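PDB 5AVP: L-ribose isomerase, which probably interconverts the rare aldose L-ribose and its ketose L-ribulose, using a manganese site inside a cupin-type beta-barrel. Local coordinates for residues Trp34-Ala39 / Glu52-Ser57; Cys111-Ile116 / Thr227-Pro232. All blocks are in the same frame, centred on the assembly; numbering follows the deposited sequence.

Contact 1: Trp34-Ala39 / Glu52-Ser57; sequences WLNEAA and EMVNDS
L35 illustrates how a helix can receive the chain that returns beside it through a few aliphatic groups. Its CB, pointing at 52-57, lies 4.2 Å from V54 CG1. From there the branch divides the work. CD1 turns back within the helix and sits above one face of the W34 indole, toward the rim, whereas CD2 reaches forward to the backbone, 3.5 Å from N55 O. That carbonyl oxygen takes its hydrogen bond from the hydroxyl of Y31, one turn earlier in helix 28-44, so the methyl merely packs beside an acceptor already served. V54 answers from the loop with both methyls. With CG1 anti to the backbone N (chi1 -177°), this methyl lies by L35, and CG2 extends to A39 CB at 3.6 Å, one helical turn on. V54 thus spans the turn from L35 to A39, whose own backbone bond, A39 N to L35 O, measures 2.9 Å. Beneath the group lies strand 82-91, with F86 touching both V54 and A39, and V84 touching L35. Between these two segments the attraction is therefore dispersive and hydrophobic; directional bonds between helix and loop include those of Y31 with N55 O and of R28 with D56.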
# COMPACT_ATOMS: atom_id res chain seq x y z
N TRP A 34 12.62 17.18 6.21
CA TRP A 34 11.63 16.69 7.16
C TRP A 34 10.26 16.57 6.51
O TRP A 34 9.62 15.51 6.59
CB TRP A 34 11.60 17.60 8.40
CG TRP A 34 10.42 17.40 9.38
CD1 TRP A 34 9.73 16.25 9.62
CD2 TRP A 34 9.85 18.41 10.25
NE1 TRP A 34 8.76 16.48 10.59
CE2 TRP A 34 8.82 17.79 10.99
CE3 TRP A 34 10.11 19.77 10.47
CZ2 TRP A 34 8.05 18.48 11.95
CZ3 TRP A 34 9.34 20.47 11.43
CH2 TRP A 34 8.32 19.82 12.15
N LEU A 35 9.80 17.62 5.86
CA LEU A 35 8.50 17.55 5.22
C LEU A 35 8.49 16.82 3.88
O LEU A 35 7.45 16.33 3.46
CB LEU A 35 7.89 18.94 5.08
CG LEU A 35 7.11 19.28 6.36
CD1 LEU A 35 8.07 19.64 7.49
CD2 LEU A 35 6.14 20.41 6.09
N ASN A 36 9.64 16.72 3.23
CA ASN A 36 9.72 16.01 1.95
C ASN A 36 9.70 14.49 2.13
O ASN A 36 9.15 13.76 1.31
CB ASN A 36 10.98 16.43 1.17
CG ASN A 36 10.79 17.74 0.43
OD1 ASN A 36 9.77 17.95 -0.21
ND2 ASN A 36 11.78 18.62 0.50
N GLU A 37 10.32 14.01 3.21
CA GLU A 37 10.32 12.58 3.49
C GLU A 37 8.94 12.26 3.96
O GLU A 37 8.37 11.25 3.57
CB GLU A 37 11.31 12.24 4.59
CG GLU A 37 12.73 12.35 4.13
CD GLU A 37 12.95 11.69 2.79
OE1 GLU A 37 12.83 10.45 2.66
OE2 GLU A 37 13.23 12.44 1.84
N ALA A 38 8.42 13.13 4.81
CA ALA A 38 7.10 12.99 5.39
C ALA A 38 6.03 12.91 4.31
O ALA A 38 5.11 12.10 4.41
CB ALA A 38 6.83 14.17 6.30
N ALA A 39 6.18 13.74 3.27
CA ALA A 39 5.24 13.81 2.15
C ALA A 39 5.21 12.53 1.33
O ALA A 39 4.14 12.01 1.00
CB ALA A 39 5.60 14.98 1.26
N GLU A 52 0.67 21.18 -3.07
CA GLU A 52 0.08 22.39 -2.54
C GLU A 52 0.13 22.30 -1.01
O GLU A 52 0.44 23.28 -0.33
CB GLU A 52 -1.37 22.52 -3.06
CG GLU A 52 -1.52 22.20 -4.60
CD GLU A 52 -2.95 22.38 -5.18
OE1 GLU A 52 -3.42 23.54 -5.33
OE2 GLU A 52 -3.61 21.37 -5.51
N MET A 53 -0.12 21.10 -0.48
CA MET A 53 -0.16 20.82 0.96
C MET A 53 1.16 20.76 1.70
O MET A 53 1.19 20.92 2.93
CB MET A 53 -0.87 19.52 1.22
CG MET A 53 -2.26 19.43 0.68
SD MET A 53 -2.75 17.71 0.64
CE MET A 53 -1.75 17.03 1.99
N VAL A 54 2.24 20.47 0.98
CA VAL A 54 3.57 20.39 1.58
C VAL A 54 4.09 21.81 1.56
O VAL A 54 4.65 22.26 0.56
CB VAL A 54 4.50 19.45 0.76
CG1 VAL A 54 5.83 19.32 1.44
CG2 VAL A 54 3.88 18.08 0.62
N ASN A 55 3.90 22.54 2.66
CA ASN A 55 4.33 23.93 2.73
C ASN A 55 4.96 24.34 4.06
O ASN A 55 5.02 23.56 5.02
CB ASN A 55 3.15 24.84 2.42
CG ASN A 55 2.12 24.81 3.50
OD1 ASN A 55 2.26 25.49 4.50
ND2 ASN A 55 1.09 23.99 3.32
N ASP A 56 5.42 25.58 4.11
CA ASP A 56 6.07 26.11 5.29
C ASP A 56 5.21 26.16 6.54
O ASP A 56 5.50 26.93 7.46
CB ASP A 56 6.58 27.51 5.00
CG ASP A 56 7.94 27.50 4.34
OD1 ASP A 56 8.44 26.41 3.99
OD2 ASP A 56 8.51 28.60 4.16
N SER A 57 4.16 25.35 6.59
CA SER A 57 3.27 25.33 7.75
C SER A 57 2.95 23.93 8.25
O SER A 57 2.62 23.74 9.43
CB SER A 57 1.97 26.09 7.45
OG SER A 57 2.26 27.46 7.21

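Contact 2: Cys111-Ile116 / Thr227-Pro232; sequences CDKLMI and TYSHEP
Where strand 111-116 meets the segment that runs on from strand 220-226, one hydroxyl gathers the contact. S229 points its CB toward the strand, and its OG accepts a hydrogen bond from K113 NZ at 2.9 Å. The lysine gets there by an uncommon route: CG stands in the crowded position between the backbone N and the carbonyl carbon (chi1 60°), and the chain bends again at chi3, 57°. The ammonium group also forms a salt bridge with E87, so two partners fix its place in the buried interior. An alanine in place of the lysine would remove both bonds and would probably leave E87 without this counter-charge and S229 less firmly placed. Alongside, C111 SG lies 3.5 Å from S229 OG, and C111 CB abuts T227 O at 3.3 Å, which completes the close-packed part. The other side is looser. Y228 turns its CB away from the strand, and past S229 the chain leaves the strand: H230 is still buried, but E231 and P232 are exposed. The S229 side chain is about 8 Å from the manganese held by H126, H128, E133 and H208. D112 forms a salt bridge with K199 of the third subunit, and within the sheet strand 110-117 runs between strands 82-91 and 220-226, antiparallel to both.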
# COMPACT_ATOMS: atom_id res chain seq x y z
N CYS A 111 -12.81 17.97 8.70
CA CYS A 111 -11.37 18.08 8.54
C CYS A 111 -10.77 16.71 8.34
O CYS A 111 -11.16 15.76 9.00
CB CYS A 111 -10.74 18.70 9.78
SG CYS A 111 -8.96 18.34 9.98
N ASP A 112 -9.85 16.62 7.39
CA ASP A 112 -9.14 15.38 7.11
C ASP A 112 -7.66 15.70 6.97
O ASP A 112 -7.26 16.51 6.13
CB ASP A 112 -9.63 14.69 5.85
CG ASP A 112 -9.06 13.29 5.71
OD1 ASP A 112 -7.86 13.13 6.01
OD2 ASP A 112 -9.80 12.37 5.31
N LYS A 113 -6.84 15.06 7.79
CA LYS A 113 -5.42 15.31 7.72
C LYS A 113 -4.61 14.11 8.18
O LYS A 113 -5.04 13.31 9.01
CB LYS A 113 -5.05 16.52 8.56
CG LYS A 113 -5.40 16.39 10.02
CD LYS A 113 -5.14 17.67 10.74
CE LYS A 113 -5.91 18.80 10.11
NZ LYS A 113 -6.10 19.89 11.09
N LEU A 114 -3.42 13.98 7.61
CA LEU A 114 -2.51 12.92 7.96
C LEU A 114 -1.48 13.59 8.86
O LEU A 114 -1.12 14.74 8.63
CB LEU A 114 -1.85 12.38 6.69
CG LEU A 114 -1.12 11.06 6.87
CD1 LEU A 114 -2.11 9.98 7.16
CD2 LEU A 114 -0.37 10.72 5.61
N MET A 115 -1.02 12.89 9.90
CA MET A 115 -0.03 13.46 10.81
C MET A 115 1.17 12.51 10.94
O MET A 115 1.01 11.28 11.01
CB MET A 115 -0.68 13.73 12.18
CG MET A 115 -2.05 14.41 12.05
SD MET A 115 -2.87 14.79 13.62
CE MET A 115 -3.04 13.17 14.35
N ILE A 116 2.37 13.08 10.95
CA ILE A 116 3.58 12.27 11.04
C ILE A 116 4.38 12.65 12.27
O ILE A 116 4.82 13.78 12.40
CB ILE A 116 4.48 12.38 9.75
CG1 ILE A 116 3.92 11.53 8.61
CG2 ILE A 116 5.89 11.89 10.02
CD1 ILE A 116 2.77 12.12 7.92
N THR A 227 -13.87 17.30 13.24
CA THR A 227 -14.74 18.39 12.84
C THR A 227 -13.84 19.53 12.37
O THR A 227 -12.61 19.43 12.45
CB THR A 227 -15.64 18.93 14.01
OG1 THR A 227 -14.83 19.50 15.05
CG2 THR A 227 -16.52 17.81 14.57
N TYR A 228 -14.42 20.62 11.89
CA TYR A 228 -13.64 21.75 11.39
C TYR A 228 -12.47 22.20 12.27
O TYR A 228 -12.58 22.31 13.49
CB TYR A 228 -14.54 22.96 11.13
CG TYR A 228 -13.85 24.02 10.32
CD1 TYR A 228 -13.88 23.99 8.93
CD2 TYR A 228 -13.18 25.07 10.94
CE1 TYR A 228 -13.27 24.98 8.18
CE2 TYR A 228 -12.56 26.06 10.20
CZ TYR A 228 -12.62 26.01 8.82
OH TYR A 228 -12.06 27.01 8.08
N SER A 229 -11.35 22.49 11.62
CA SER A 229 -10.13 22.94 12.29
C SER A 229 -9.98 24.46 12.20
O SER A 229 -9.65 24.98 11.14
CB SER A 229 -8.88 22.32 11.63
OG SER A 229 -8.59 21.03 12.13
N HIS A 230 -10.21 25.15 13.31
CA HIS A 230 -10.08 26.61 13.34
C HIS A 230 -8.62 27.02 13.55
O HIS A 230 -8.04 26.74 14.59
CB HIS A 230 -10.92 27.17 14.48
CG HIS A 230 -12.39 26.92 14.33
ND1 HIS A 230 -13.15 27.52 13.35
CD2 HIS A 230 -13.24 26.15 15.04
CE1 HIS A 230 -14.40 27.13 13.46
NE2 HIS A 230 -14.49 26.29 14.49
N GLU A 231 -8.03 27.68 12.56
CA GLU A 231 -6.65 28.11 12.69
C GLU A 231 -6.53 29.61 12.40
O GLU A 231 -6.95 30.09 11.34
CB GLU A 231 -5.80 27.27 11.74
CG GLU A 231 -4.32 27.32 12.00
CD GLU A 231 -3.65 28.46 11.29
OE1 GLU A 231 -3.72 29.59 11.80
OE2 GLU A 231 -3.05 28.21 10.22
N PRO A 232 -5.97 30.37 13.34
CA PRO A 232 -5.79 31.82 13.20
C PRO A 232 -5.01 32.26 11.96
O PRO A 232 -5.55 32.31 10.85
CB PRO A 232 -5.08 32.21 14.50
CG PRO A 232 -5.63 31.20 15.48
CD PRO A 232 -5.57 29.92 14.68

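Contact 1 is only partly buried, its centre about 16 Å from that of the chain, and joins a helix to a loop by apolar packing. Contact 2 is buried, its centre about 8 Å from that of the chain, and joins a strand to a loop through polar groups near the metal. Strand 82-91 serves both: its F86 and V84 cover contact 1, V84 also meets I116 of contact 2, and the backbone of F86 bonds with L114. The two contacts touch directly where A38 O lies 4.2 Å from I116 CD1. Each borders a different copy of the protein, the second subunit at contact 1 and the third at contact 2.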